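Local atomic coordinates of putative fimbrial subunit (Corynebacterium diphtheriae, PDB entry 4HSS), a protein that builds, as the major pilin SpaD, the homopolymeric shaft of a bacterial surface pilus that probably serves in adhesion. Residues T194-E199 with A277-N282; T157-E162 with V290-N295; A20-E25 with D144-N149; L110-Y115 with S135-N140. All coordinates share one frame; numbering follows the deposited sequence.

How the interactions relate
Following the chain from its N terminus, interaction 3 opens at 20-25, ahead of the first strand, and closes at 144-149, so that it encloses interaction 4 (110-115 with 135-140). The two touch, their centres about 9 Å apart, and together tie one end of the N-terminal prealbumin-like domain. Interaction 2 then opens at 157-162, closes at 290-295 and encloses interaction 1 (194-199 with 277-282), both in the middle domain. They meet in one sheet, where strand 272-282 of interaction 1 neighbours strand 289-293 of interaction 2, and interaction 2 connects that sheet to the one holding strand 149-166. The two nested sets follow in series without crossing.

Interaction 1 (T194-E199 with A277-N282); sequences TAFRFE and ADVIFN
Phe196 and Phe281 run alongside each other as a non-hydrogen-bonded pair, Phe196 CD2 lying 3.4 Å from Phe281 CB. Their ring planes are only 4° apart, yet they meet rim to rim, neither covering the other's face. Further along the same side of the sheet, Val279 CG1 comes within 3.5 Å of Phe198 CD1, and both Phe196 and Phe198 pack against Met256 of strand 255-264, burying this side. The strands are antiparallel neighbours in a large mixed sheet of the Sgo0707 N2-like middle domain, probably the CnaA-type unit of the pilin, and reciprocal backbone bonds join Arg197 with Ile280 and Glu199 with Asp278. On the other side of the sheet, Ile280 CD1 sits over one face of the Arg197 guanidinium, 3.4 Å from NE. In the plane of that group, Arg197 NE makes a nearly straight salt bridge (178° at the hydrogen) to Glu199 OE2 at 2.8 Å, reaching it from above the carboxylate plane; the in-plane bond and the methyl over the face together fix how the guanidinium is turned. Where the strands run out, Asn282 OD1 is gripped twice from one face of its amide, by Thr194 N at 3.0 Å and Ala195 N at 3.3 Å, while Asn282 ND2 bonds to Lys192 O.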
loop_
_atom_site.group_PDB
_atom_site.type_symbol
_atom_site.label_atom_id
_atom_site.label_comp_id
_atom_site.label_asym_id
_atom_site.label_seq_id
_atom_site.Cartn_x
_atom_site.Cartn_y
_atom_site.Cartn_z
ATOM N N THR A 194 4.976 6.806 18.684
ATOM C CA THR A 194 5.272 5.802 19.673
ATOM C C THR A 194 5.302 4.351 19.085
ATOM O O THR A 194 5.895 3.433 19.693
ATOM C CB THR A 194 4.251 5.954 20.768
ATOM O OG1 THR A 194 2.967 5.592 20.272
ATOM C CG2 THR A 194 4.187 7.369 21.303
ATOM N N ALA A 195 4.669 4.146 17.906
ATOM C CA ALA A 195 4.641 2.843 17.228
ATOM C C ALA A 195 4.551 3.034 15.724
ATOM O O ALA A 195 3.917 3.988 15.269
ATOM C CB ALA A 195 3.478 2.003 17.722
ATOM N N PHE A 196 5.182 2.124 14.966
ATOM C CA PHE A 196 5.172 2.119 13.510
ATOM C C PHE A 196 5.661 0.745 12.959
ATOM O O PHE A 196 6.831 0.334 13.156
ATOM C CB PHE A 196 5.989 3.285 12.884
ATOM C CG PHE A 196 5.642 3.515 11.422
ATOM C CD1 PHE A 196 6.177 2.705 10.425
ATOM C CD2 PHE A 196 4.737 4.503 11.052
ATOM C CE1 PHE A 196 5.802 2.865 9.090
ATOM C CE2 PHE A 196 4.368 4.672 9.710
ATOM C CZ PHE A 196 4.897 3.842 8.738
ATOM N N ARG A 197 4.728 0.052 12.250
ATOM C CA ARG A 197 4.981 -1.240 11.644
ATOM C C ARG A 197 4.335 -1.372 10.233
ATOM O O ARG A 197 3.420 -0.623 9.853
ATOM C CB ARG A 197 4.572 -2.401 12.578
ATOM C CG ARG A 197 3.095 -2.696 12.746
ATOM C CD ARG A 197 2.928 -3.860 13.721
ATOM N NE ARG A 197 1.550 -4.358 13.802
ATOM C CZ ARG A 197 0.580 -3.803 14.533
ATOM N NH1 ARG A 197 0.818 -2.709 15.250
ATOM N NH2 ARG A 197 -0.641 -4.322 14.528
ATOM N N PHE A 198 4.932 -2.282 9.441
ATOM C CA PHE A 198 4.553 -2.708 8.104
ATOM C C PHE A 198 4.089 -4.107 8.206
ATOM O O PHE A 198 4.821 -4.924 8.772
ATOM C CB PHE A 198 5.752 -2.679 7.149
ATOM C CG PHE A 198 6.332 -1.349 6.805
ATOM C CD1 PHE A 198 5.847 -0.622 5.723
ATOM C CD2 PHE A 198 7.430 -0.851 7.500
ATOM C CE1 PHE A 198 6.403 0.611 5.385
ATOM C CE2 PHE A 198 8.007 0.381 7.137
ATOM C CZ PHE A 198 7.480 1.100 6.086
ATOM N N GLU A 199 2.899 -4.409 7.685
ATOM C CA GLU A 199 2.398 -5.790 7.676
ATOM C C GLU A 199 2.048 -6.203 6.256
ATOM O O GLU A 199 1.505 -5.402 5.499
ATOM C CB GLU A 199 1.216 -6.002 8.610
ATOM C CG GLU A 199 1.646 -6.062 10.061
ATOM C CD GLU A 199 0.570 -6.409 11.068
ATOM O OE1 GLU A 199 -0.625 -6.459 10.689
ATOM O OE2 GLU A 199 0.930 -6.634 12.247
ATOM N N ALA A 277 -0.459 -4.739 1.268
ATOM C CA ALA A 277 0.149 -4.583 2.580
ATOM C C ALA A 277 -0.604 -3.560 3.466
ATOM O O ALA A 277 -1.527 -2.884 2.998
ATOM C CB ALA A 277 1.604 -4.157 2.401
ATOM N N ASP A 278 -0.204 -3.471 4.749
ATOM C CA ASP A 278 -0.740 -2.545 5.745
ATOM C C ASP A 278 0.389 -1.757 6.433
ATOM O O ASP A 278 1.519 -2.245 6.528
ATOM C CB ASP A 278 -1.547 -3.292 6.840
ATOM C CG ASP A 278 -2.599 -4.277 6.346
ATOM O OD1 ASP A 278 -3.811 -3.930 6.388
ATOM O OD2 ASP A 278 -2.214 -5.425 5.967
ATOM N N VAL A 279 0.075 -0.544 6.941
ATOM C CA VAL A 279 0.967 0.202 7.811
ATOM C C VAL A 279 0.144 0.525 9.033
ATOM O O VAL A 279 -1.031 0.884 8.897
ATOM C CB VAL A 279 1.772 1.430 7.285
ATOM C CG1 VAL A 279 2.748 1.043 6.192
ATOM C CG2 VAL A 279 0.880 2.580 6.852
ATOM N N ILE A 280 0.736 0.292 10.230
ATOM C CA ILE A 280 0.103 0.551 11.517
ATOM C C ILE A 280 1.007 1.465 12.329
ATOM O O ILE A 280 2.174 1.158 12.551
ATOM C CB ILE A 280 -0.281 -0.726 12.316
ATOM C CG1 ILE A 280 -1.035 -1.741 11.457
ATOM C CG2 ILE A 280 -1.109 -0.368 13.516
ATOM C CD1 ILE A 280 -0.334 -3.000 11.270
ATOM N N PHE A 281 0.454 2.593 12.767
ATOM C CA PHE A 281 1.108 3.558 13.623
ATOM C C PHE A 281 0.072 4.174 14.525
ATOM O O PHE A 281 -1.123 4.052 14.247
ATOM C CB PHE A 281 1.841 4.639 12.804
ATOM C CG PHE A 281 0.976 5.346 11.795
ATOM C CD1 PHE A 281 0.146 6.394 12.177
ATOM C CD2 PHE A 281 0.982 4.960 10.456
ATOM C CE1 PHE A 281 -0.681 7.025 11.248
ATOM C CE2 PHE A 281 0.162 5.605 9.524
ATOM C CZ PHE A 281 -0.661 6.632 9.930
ATOM N N ASN A 282 0.539 4.866 15.594
ATOM C CA ASN A 282 -0.292 5.636 16.520
ATOM C C ASN A 282 -0.652 6.992 15.928
ATOM O O ASN A 282 0.144 7.603 15.203
ATOM C CB ASN A 282 0.436 5.859 17.864
ATOM C CG ASN A 282 1.700 6.712 17.794
ATOM O OD1 ASN A 282 2.592 6.498 16.955
ATOM N ND2 ASN A 282 1.832 7.673 18.709
HETATM O O HOH W 1 2.323 0.213 14.995
#

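Interaction 2 (T157-E162 with V290-N295); sequences TETKTE and VKNKTN
From Thr159 to Glu162 and from Asn292 to Asn295 the backbones head roughly the same way, 32° apart, and approach to 4.9 Å between the CA atoms of Glu162 and Thr294 without a backbone hydrogen bond between them. Side chains therefore carry the contact. Thr161 supplies its centre with both branches: its hydroxyl OG1 lies 3.2 Å from Asn292 CB, and its methyl CG2 meets Thr294 CG2 at 3.5 Å, the two threonines crossing at about a right angle. In Thr294 the hydroxyl is set between the backbone N and the carbonyl carbon (chi1 75°), which turns the methyl to Thr161 and the oxygen elsewhere. Thr294 OG1 donates to Asn295 O at 2.7 Å, in the carbonyl plane and on a lone pair, and is also bonded to Ala277 N, so two partners fix its rotation. Asn295 ends the contact, its OD1 coming to 3.4 Å from Glu162 CA and to 3.9 Å from Glu162 CG. That oxygen is hydrogen-bonded to Lys163 N just beyond, which tethers the Asn295 amide to strand 149-166. Thr159 faces the Asn292 side chain, and its own OG1 is bonded to Gly125 O. Strand 289-293, paired with strand 272-282 in its own sheet, here packs on strand 149-166 of another sheet within the middle domain of the pilin; strand 149-166 pairs in turn with strand 175-183, whose Ala182 and Ile180 lie against Thr161 and Thr294.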
loop_
_atom_site.group_PDB
_atom_site.type_symbol
_atom_site.label_atom_id
_atom_site.label_comp_id
_atom_site.label_asym_id
_atom_site.label_seq_id
_atom_site.Cartn_x
_atom_site.Cartn_y
_atom_site.Cartn_z
ATOM N N THR A 157 -3.763 15.542 8.829
ATOM C CA THR A 157 -2.645 15.144 7.991
ATOM C C THR A 157 -3.109 14.004 7.104
ATOM O O THR A 157 -3.727 13.048 7.574
ATOM C CB THR A 157 -1.451 14.775 8.900
ATOM O OG1 THR A 157 -1.078 15.917 9.669
ATOM C CG2 THR A 157 -0.246 14.280 8.134
ATOM N N GLU A 158 -2.819 14.124 5.808
ATOM C CA GLU A 158 -3.104 13.121 4.796
ATOM C C GLU A 158 -1.913 12.171 4.741
ATOM O O GLU A 158 -0.776 12.612 4.577
ATOM C CB GLU A 158 -3.352 13.802 3.438
ATOM C CG GLU A 158 -4.244 13.006 2.486
ATOM C CD GLU A 158 -4.408 13.574 1.084
ATOM O OE1 GLU A 158 -4.586 14.806 0.944
ATOM O OE2 GLU A 158 -4.382 12.776 0.119
ATOM N N THR A 159 -2.160 10.890 4.975
ATOM C CA THR A 159 -1.126 9.861 4.911
ATOM C C THR A 159 -1.544 8.846 3.868
ATOM O O THR A 159 -2.564 8.165 4.051
ATOM C CB THR A 159 -0.852 9.186 6.281
ATOM O OG1 THR A 159 -2.057 8.627 6.802
ATOM C CG2 THR A 159 -0.192 10.107 7.299
ATOM N N LYS A 160 -0.777 8.766 2.762
ATOM C CA LYS A 160 -0.982 7.809 1.661
ATOM C C LYS A 160 -0.094 6.571 1.845
ATOM O O LYS A 160 1.029 6.704 2.326
ATOM C CB LYS A 160 -0.644 8.475 0.310
ATOM C CG LYS A 160 -1.826 8.671 -0.623
ATOM C CD LYS A 160 -1.508 9.671 -1.745
ATOM C CE LYS A 160 -1.838 11.108 -1.386
ATOM N NZ LYS A 160 -1.670 12.015 -2.548
ATOM N N THR A 161 -0.567 5.392 1.404
ATOM C CA THR A 161 0.171 4.114 1.465
ATOM C C THR A 161 0.143 3.472 0.077
ATOM O O THR A 161 -0.938 3.328 -0.496
ATOM C CB THR A 161 -0.436 3.205 2.540
ATOM O OG1 THR A 161 -0.883 4.025 3.611
ATOM C CG2 THR A 161 0.550 2.219 3.078
ATOM N N GLU A 162 1.319 3.100 -0.474
ATOM C CA GLU A 162 1.439 2.543 -1.839
ATOM C C GLU A 162 2.349 1.272 -1.861
ATOM O O GLU A 162 3.285 1.152 -1.058
ATOM C CB GLU A 162 1.980 3.644 -2.773
ATOM C CG GLU A 162 2.089 3.277 -4.251
ATOM C CD GLU A 162 3.150 4.000 -5.075
ATOM O OE1 GLU A 162 4.334 4.014 -4.663
ATOM O OE2 GLU A 162 2.803 4.490 -6.174
ATOM N N VAL A 290 -3.798 3.659 13.945
ATOM C CA VAL A 290 -4.186 3.947 12.571
ATOM C C VAL A 290 -3.682 2.819 11.650
ATOM O O VAL A 290 -2.478 2.597 11.525
ATOM C CB VAL A 290 -3.691 5.336 12.076
ATOM C CG1 VAL A 290 -4.049 5.550 10.601
ATOM C CG2 VAL A 290 -4.223 6.486 12.945
ATOM N N LYS A 291 -4.621 2.129 10.992
ATOM C CA LYS A 291 -4.297 1.126 9.988
ATOM C C LYS A 291 -4.474 1.761 8.622
ATOM O O LYS A 291 -5.494 2.411 8.360
ATOM C CB LYS A 291 -5.183 -0.108 10.138
ATOM C CG LYS A 291 -4.616 -1.340 9.438
ATOM C CD LYS A 291 -5.424 -2.578 9.793
ATOM C CE LYS A 291 -4.551 -3.788 9.987
ATOM N NZ LYS A 291 -3.854 -3.761 11.302
ATOM N N ASN A 292 -3.490 1.609 7.770
ATOM C CA ASN A 292 -3.555 2.122 6.410
ATOM C C ASN A 292 -3.259 0.964 5.485
ATOM O O ASN A 292 -2.318 0.210 5.734
ATOM C CB ASN A 292 -2.588 3.284 6.215
ATOM C CG ASN A 292 -3.084 4.632 6.664
ATOM O OD1 ASN A 292 -4.256 4.809 7.024
ATOM N ND2 ASN A 292 -2.187 5.628 6.637
ATOM N N LYS A 293 -4.099 0.775 4.464
ATOM C CA LYS A 293 -3.993 -0.356 3.525
ATOM C C LYS A 293 -3.532 0.132 2.156
ATOM O O LYS A 293 -4.018 1.160 1.691
ATOM C CB LYS A 293 -5.352 -1.095 3.416
ATOM C CG LYS A 293 -5.928 -1.581 4.743
ATOM C CD LYS A 293 -6.569 -2.977 4.588
ATOM C CE LYS A 293 -7.514 -3.389 5.693
ATOM N NZ LYS A 293 -8.623 -2.413 5.855
ATOM N N THR A 294 -2.588 -0.588 1.516
ATOM C CA THR A 294 -2.050 -0.234 0.187
ATOM C C THR A 294 -2.995 -0.718 -0.906
ATOM O O THR A 294 -3.948 -1.440 -0.652
ATOM C CB THR A 294 -0.617 -0.868 -0.070
ATOM O OG1 THR A 294 -0.688 -2.271 -0.356
ATOM C CG2 THR A 294 0.365 -0.649 1.045
ATOM N N ASN A 295 -2.672 -0.390 -2.133
ATOM C CA ASN A 295 -3.271 -0.958 -3.329
ATOM C C ASN A 295 -2.809 -2.442 -3.421
ATOM O O ASN A 295 -1.893 -2.847 -2.693
ATOM C CB ASN A 295 -2.745 -0.176 -4.540
ATOM C CG ASN A 295 -1.235 -0.068 -4.533
ATOM O OD1 ASN A 295 -0.628 0.545 -3.638
ATOM N ND2 ASN A 295 -0.593 -0.729 -5.461
#

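Interaction 3 (A20-E25 with D144-N149); sequences ANIDFE and DAWNYN
A surface contact between two loops lays the leading segment 20-25, ahead of strand 28-36, against loop 144-149 of the N-terminal prealbumin-like domain, with Ile22 and Asp23 meeting Trp146 and Tyr148 at the far N-terminal end of the molecule. A nearly straight hydrogen bond joins Asp23 N to Tyr148 OH, 2.8 Å with 170° at the hydrogen. The same phenol oxygen lies 3.4 Å from Ile22 CA and 3.8 Å from Ile22 CG2, so the tyrosine tip abuts the chain at Ile22 as well as binding to its neighbour. Ile22 divides its two branches between partners. CG1, placed beside the backbone N (chi1 -61°), rests over one face of the Trp146 indole in a CH-pi contact, 3.5 Å from the centroid of the five-membered ring and 13° off its normal. CD1 continues over the six-membered part, 3.9 Å from Trp146 CZ2. The other branch, CG2, lies over a face of the Phe24 ring. At the indole edge, close to its plane, Ala20 O approaches Trp146 NE1 to 2.9 Å. Both aromatic groups are braced from outside the two loops: Arg26 makes a cation-pi contact with Tyr148, and Trp146 packs on Val139. Ile22 also touches Trp76 and Pro137. Backbone bonds from Asn147 to Met138 and from Tyr148 to Ser29 set the second loop between the segment following strand 132-136 and the start of strand 28-36.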
loop_
_atom_site.group_PDB
_atom_site.type_symbol
_atom_site.label_atom_id
_atom_site.label_comp_id
_atom_site.label_asym_id
_atom_site.label_seq_id
_atom_site.Cartn_x
_atom_site.Cartn_y
_atom_site.Cartn_z
ATOM N N ALA A 20 -20.069 46.536 28.681
ATOM C CA ALA A 20 -19.086 45.529 28.257
ATOM C C ALA A 20 -19.526 44.146 28.714
ATOM O O ALA A 20 -18.780 43.178 28.608
ATOM C CB ALA A 20 -17.712 45.859 28.827
ATOM N N ASN A 21 -20.740 44.052 29.237
ATOM C CA ASN A 21 -21.301 42.818 29.760
ATOM C C ASN A 21 -21.540 41.758 28.693
ATOM O O ASN A 21 -21.609 42.060 27.500
ATOM C CB ASN A 21 -22.633 43.135 30.441
ATOM C CG ASN A 21 -22.488 43.974 31.688
ATOM O OD1 ASN A 21 -22.503 45.204 31.646
ATOM N ND2 ASN A 21 -22.389 43.330 32.832
ATOM N N ILE A 22 -21.709 40.515 29.139
ATOM C CA ILE A 22 -22.128 39.429 28.260
ATOM C C ILE A 22 -23.642 39.600 28.132
ATOM O O ILE A 22 -24.303 39.937 29.126
ATOM C CB ILE A 22 -21.727 38.026 28.793
ATOM C CG1 ILE A 22 -20.204 37.905 28.929
ATOM C CG2 ILE A 22 -22.269 36.938 27.882
ATOM C CD1 ILE A 22 -19.681 36.712 29.687
ATOM N N ASP A 23 -24.175 39.451 26.912
ATOM C CA ASP A 23 -25.612 39.513 26.656
ATOM C C ASP A 23 -26.106 38.078 26.543
ATOM O O ASP A 23 -25.892 37.427 25.517
ATOM C CB ASP A 23 -25.940 40.349 25.404
ATOM C CG ASP A 23 -27.431 40.623 25.206
ATOM O OD1 ASP A 23 -28.238 40.218 26.078
ATOM O OD2 ASP A 23 -27.795 41.230 24.170
ATOM N N PHE A 24 -26.733 37.578 27.615
ATOM C CA PHE A 24 -27.195 36.203 27.683
ATOM C C PHE A 24 -28.499 35.957 26.903
ATOM O O PHE A 24 -28.919 34.796 26.797
ATOM C CB PHE A 24 -27.309 35.763 29.140
ATOM C CG PHE A 24 -25.954 35.605 29.789
ATOM C CD1 PHE A 24 -25.239 34.424 29.662
ATOM C CD2 PHE A 24 -25.392 36.644 30.519
ATOM C CE1 PHE A 24 -23.980 34.286 30.250
ATOM C CE2 PHE A 24 -24.143 36.500 31.120
ATOM C CZ PHE A 24 -23.445 35.327 30.979
ATOM N N GLU A 25 -29.096 37.006 26.287
ATOM C CA GLU A 25 -30.272 36.798 25.432
ATOM C C GLU A 25 -29.779 36.707 23.967
ATOM O O GLU A 25 -30.582 36.648 23.032
ATOM C CB GLU A 25 -31.399 37.841 25.650
ATOM C CG GLU A 25 -31.127 39.255 25.146
ATOM C CD GLU A 25 -32.004 40.346 25.745
ATOM O OE1 GLU A 25 -32.381 41.274 24.992
ATOM O OE2 GLU A 25 -32.304 40.284 26.962
ATOM N N ASP A 144 -10.332 43.097 24.368
ATOM C CA ASP A 144 -11.298 42.812 23.314
ATOM C C ASP A 144 -12.704 42.862 23.822
ATOM O O ASP A 144 -12.942 42.644 25.010
ATOM C CB ASP A 144 -11.066 41.411 22.714
ATOM C CG ASP A 144 -9.688 41.100 22.172
ATOM O OD1 ASP A 144 -8.989 42.048 21.735
ATOM O OD2 ASP A 144 -9.335 39.903 22.115
ATOM N N ALA A 145 -13.649 43.089 22.911
ATOM C CA ALA A 145 -15.078 42.991 23.176
ATOM C C ALA A 145 -15.403 41.512 23.180
ATOM O O ALA A 145 -14.671 40.755 22.523
ATOM C CB ALA A 145 -15.854 43.715 22.073
ATOM N N TRP A 146 -16.474 41.072 23.890
ATOM C CA TRP A 146 -16.853 39.651 23.899
ATOM C C TRP A 146 -17.147 39.197 22.484
ATOM O O TRP A 146 -17.811 39.921 21.747
ATOM C CB TRP A 146 -18.068 39.410 24.787
ATOM C CG TRP A 146 -17.814 39.581 26.251
ATOM C CD1 TRP A 146 -18.349 40.535 27.065
ATOM C CD2 TRP A 146 -16.991 38.753 27.090
ATOM N NE1 TRP A 146 -17.874 40.388 28.348
ATOM C CE2 TRP A 146 -17.035 39.302 28.394
ATOM C CE3 TRP A 146 -16.198 37.615 26.863
ATOM C CZ2 TRP A 146 -16.337 38.743 29.473
ATOM C CZ3 TRP A 146 -15.497 37.071 27.934
ATOM C CH2 TRP A 146 -15.566 37.640 29.220
ATOM N N ASN A 147 -16.622 38.038 22.088
ATOM C CA ASN A 147 -16.805 37.483 20.742
ATOM C C ASN A 147 -17.728 36.275 20.807
ATOM O O ASN A 147 -17.398 35.252 21.411
ATOM C CB ASN A 147 -15.463 37.123 20.135
ATOM C CG ASN A 147 -15.508 36.306 18.871
ATOM O OD1 ASN A 147 -16.360 36.490 18.002
ATOM N ND2 ASN A 147 -14.552 35.409 18.731
ATOM N N TYR A 148 -18.888 36.411 20.171
ATOM C CA TYR A 148 -19.940 35.404 20.144
ATOM C C TYR A 148 -19.829 34.507 18.918
ATOM O O TYR A 148 -20.468 33.457 18.877
ATOM C CB TYR A 148 -21.311 36.118 20.171
ATOM C CG TYR A 148 -21.557 36.951 21.420
ATOM C CD1 TYR A 148 -22.306 36.451 22.479
ATOM C CD2 TYR A 148 -21.054 38.248 21.532
ATOM C CE1 TYR A 148 -22.552 37.223 23.622
ATOM C CE2 TYR A 148 -21.281 39.021 22.677
ATOM C CZ TYR A 148 -22.032 38.503 23.714
ATOM O OH TYR A 148 -22.278 39.253 24.830
ATOM N N ASN A 149 -19.016 34.911 17.922
ATOM C CA ASN A 149 -18.846 34.181 16.658
ATOM C C ASN A 149 -17.396 33.715 16.546
ATOM O O ASN A 149 -16.531 34.385 15.965
ATOM C CB ASN A 149 -19.304 35.043 15.480
ATOM C CG ASN A 149 -20.666 35.669 15.730
ATOM O OD1 ASN A 149 -21.695 34.975 15.872
ATOM N ND2 ASN A 149 -20.683 36.989 15.886
#

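Interaction 4 (L110-Y115 with S135-N140); sequences LDLGIY and SIPMVN
Gly113 and Ile136 form an antiparallel hydrogen-bonded pair, with Gly113 N donating to Ile136 O at 2.7 Å and Ile136 N to Gly113 O at 2.8 Å. The pairing lies at the end of strand 132-136, where a cis peptide bond precedes Pro137 and the chain leaves the sheet. Ser135 OG, anti to the backbone N (chi1 175°), reaches along its own segment to donate to Pro137 O at 2.7 Å, bracing this turn of the chain. On the other segment, Tyr115 OH does the same for the bend around Leu112, donating to Asp111 O at 2.7 Å.

Outside these bonds the contact is apolar and centred on Ile136. Its CD1 meets Leu110 CD2 at 3.6 Å, the side chains crossing at about a right angle, and also touches Tyr115 CD1 at 4.0 Å; its CG2 branch meets Leu112 CD2 at 3.6 Å. Leu112 further rests both of its methyls on Pro137 CD. Across the non-hydrogen-bonded pair, the Ile114 methyl CD1 lies 3.4 Å from Ser135 OG.

Strand 132-136 is the outermost in a four-stranded antiparallel sheet of the prealbumin-like domain, with strand 113-121 between it and strand 61-67. The side chains of Leu110 and Tyr115 pack on Ile64 of strand 61-67, and the backbone of Leu110 bonds to Gly28 of strand 28-36, in the sheet that continues through strand 149-166.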
loop_
_atom_site.group_PDB
_atom_site.type_symbol
_atom_site.label_atom_id
_atom_site.label_comp_id
_atom_site.label_asym_id
_atom_site.label_seq_id
_atom_site.Cartn_x
_atom_site.Cartn_y
_atom_site.Cartn_z
ATOM N N LEU A 110 -26.248 28.902 18.640
ATOM C CA LEU A 110 -25.638 28.197 19.749
ATOM C C LEU A 110 -25.913 28.879 21.049
ATOM O O LEU A 110 -25.593 30.052 21.193
ATOM C CB LEU A 110 -24.121 28.151 19.501
ATOM C CG LEU A 110 -23.493 26.816 19.117
ATOM C CD1 LEU A 110 -24.449 25.928 18.350
ATOM C CD2 LEU A 110 -22.259 27.035 18.301
ATOM N N ASP A 111 -26.466 28.143 22.026
ATOM C CA ASP A 111 -26.670 28.653 23.379
ATOM C C ASP A 111 -25.315 29.084 23.906
ATOM O O ASP A 111 -24.314 28.432 23.597
ATOM C CB ASP A 111 -27.255 27.550 24.283
ATOM C CG ASP A 111 -28.686 27.131 24.022
ATOM O OD1 ASP A 111 -29.544 28.030 23.810
ATOM O OD2 ASP A 111 -28.978 25.915 24.150
ATOM N N LEU A 112 -25.249 30.169 24.662
ATOM C CA LEU A 112 -23.946 30.571 25.195
ATOM C C LEU A 112 -23.467 29.524 26.208
ATOM O O LEU A 112 -24.285 28.981 26.952
ATOM C CB LEU A 112 -23.991 31.988 25.820
ATOM C CG LEU A 112 -24.362 33.162 24.883
ATOM C CD1 LEU A 112 -24.206 34.473 25.592
ATOM C CD2 LEU A 112 -23.560 33.152 23.580
ATOM N N GLY A 113 -22.183 29.184 26.158
ATOM C CA GLY A 113 -21.595 28.188 27.054
ATOM C C GLY A 113 -20.243 27.654 26.636
ATOM O O GLY A 113 -19.566 28.235 25.779
ATOM N N ILE A 114 -19.835 26.560 27.283
ATOM C CA ILE A 114 -18.579 25.867 26.996
ATOM C C ILE A 114 -18.911 24.622 26.185
ATOM O O ILE A 114 -19.826 23.874 26.527
ATOM C CB ILE A 114 -17.709 25.522 28.258
ATOM C CG1 ILE A 114 -17.572 26.696 29.233
ATOM C CG2 ILE A 114 -16.327 24.910 27.875
ATOM C CD1 ILE A 114 -16.951 27.954 28.688
ATOM N N TYR A 115 -18.151 24.417 25.116
ATOM C CA TYR A 115 -18.326 23.322 24.192
ATOM C C TYR A 115 -17.055 22.572 23.975
ATOM O O TYR A 115 -15.970 23.162 23.853
ATOM C CB TYR A 115 -18.813 23.854 22.824
ATOM C CG TYR A 115 -20.222 24.399 22.824
ATOM C CD1 TYR A 115 -20.483 25.715 23.202
ATOM C CD2 TYR A 115 -21.292 23.617 22.393
ATOM C CE1 TYR A 115 -21.781 26.215 23.221
ATOM C CE2 TYR A 115 -22.594 24.120 22.374
ATOM C CZ TYR A 115 -22.836 25.410 22.816
ATOM O OH TYR A 115 -24.115 25.907 22.781
ATOM N N SER A 135 -15.251 28.368 24.225
ATOM C CA SER A 135 -16.159 29.154 25.040
ATOM C C SER A 135 -16.928 30.102 24.123
ATOM O O SER A 135 -16.317 30.732 23.260
ATOM C CB SER A 135 -15.382 29.921 26.110
ATOM O OG SER A 135 -16.259 30.774 26.828
ATOM N N ILE A 136 -18.271 30.182 24.300
ATOM C CA ILE A 136 -19.169 31.045 23.513
ATOM C C ILE A 136 -19.947 31.883 24.499
ATOM O O ILE A 136 -20.792 31.333 25.193
ATOM C CB ILE A 136 -20.088 30.235 22.536
ATOM C CG1 ILE A 136 -19.248 29.438 21.516
ATOM C CG2 ILE A 136 -21.098 31.149 21.828
ATOM C CD1 ILE A 136 -19.961 28.707 20.578
ATOM N N PRO A 137 -19.635 33.185 24.671
ATOM C CA PRO A 137 -18.601 33.991 23.988
ATOM C C PRO A 137 -17.188 33.802 24.577
ATOM O O PRO A 137 -16.984 33.056 25.535
ATOM C CB PRO A 137 -19.107 35.425 24.195
ATOM C CG PRO A 137 -19.770 35.388 25.529
ATOM C CD PRO A 137 -20.358 33.998 25.678
ATOM N N MET A 138 -16.204 34.474 23.973
ATOM C CA MET A 138 -14.809 34.416 24.417
ATOM C C MET A 138 -14.131 35.724 24.102
ATOM O O MET A 138 -14.716 36.561 23.406
ATOM C CB MET A 138 -14.054 33.249 23.724
ATOM C CG MET A 138 -13.712 33.524 22.258
ATOM S SD MET A 138 -12.652 32.295 21.500
ATOM C CE MET A 138 -11.031 32.765 22.129
ATOM N N VAL A 139 -12.878 35.871 24.579
ATOM C CA VAL A 139 -11.999 36.993 24.255
ATOM C C VAL A 139 -10.603 36.446 24.024
ATOM O O VAL A 139 -10.200 35.483 24.690
ATOM C CB VAL A 139 -11.987 38.170 25.279
ATOM C CG1 VAL A 139 -13.216 39.068 25.129
ATOM C CG2 VAL A 139 -11.797 37.687 26.721
ATOM N N ASN A 140 -9.870 37.046 23.076
ATOM C CA ASN A 140 -8.484 36.663 22.834
ATOM C C ASN A 140 -7.606 37.389 23.878
ATOM O O ASN A 140 -6.772 36.773 24.536
ATOM C CB ASN A 140 -8.075 37.001 21.391
ATOM C CG ASN A 140 -6.589 36.957 21.125
ATOM O OD1 ASN A 140 -5.919 35.950 21.375
ATOM N ND2 ASN A 140 -6.047 38.063 20.622
#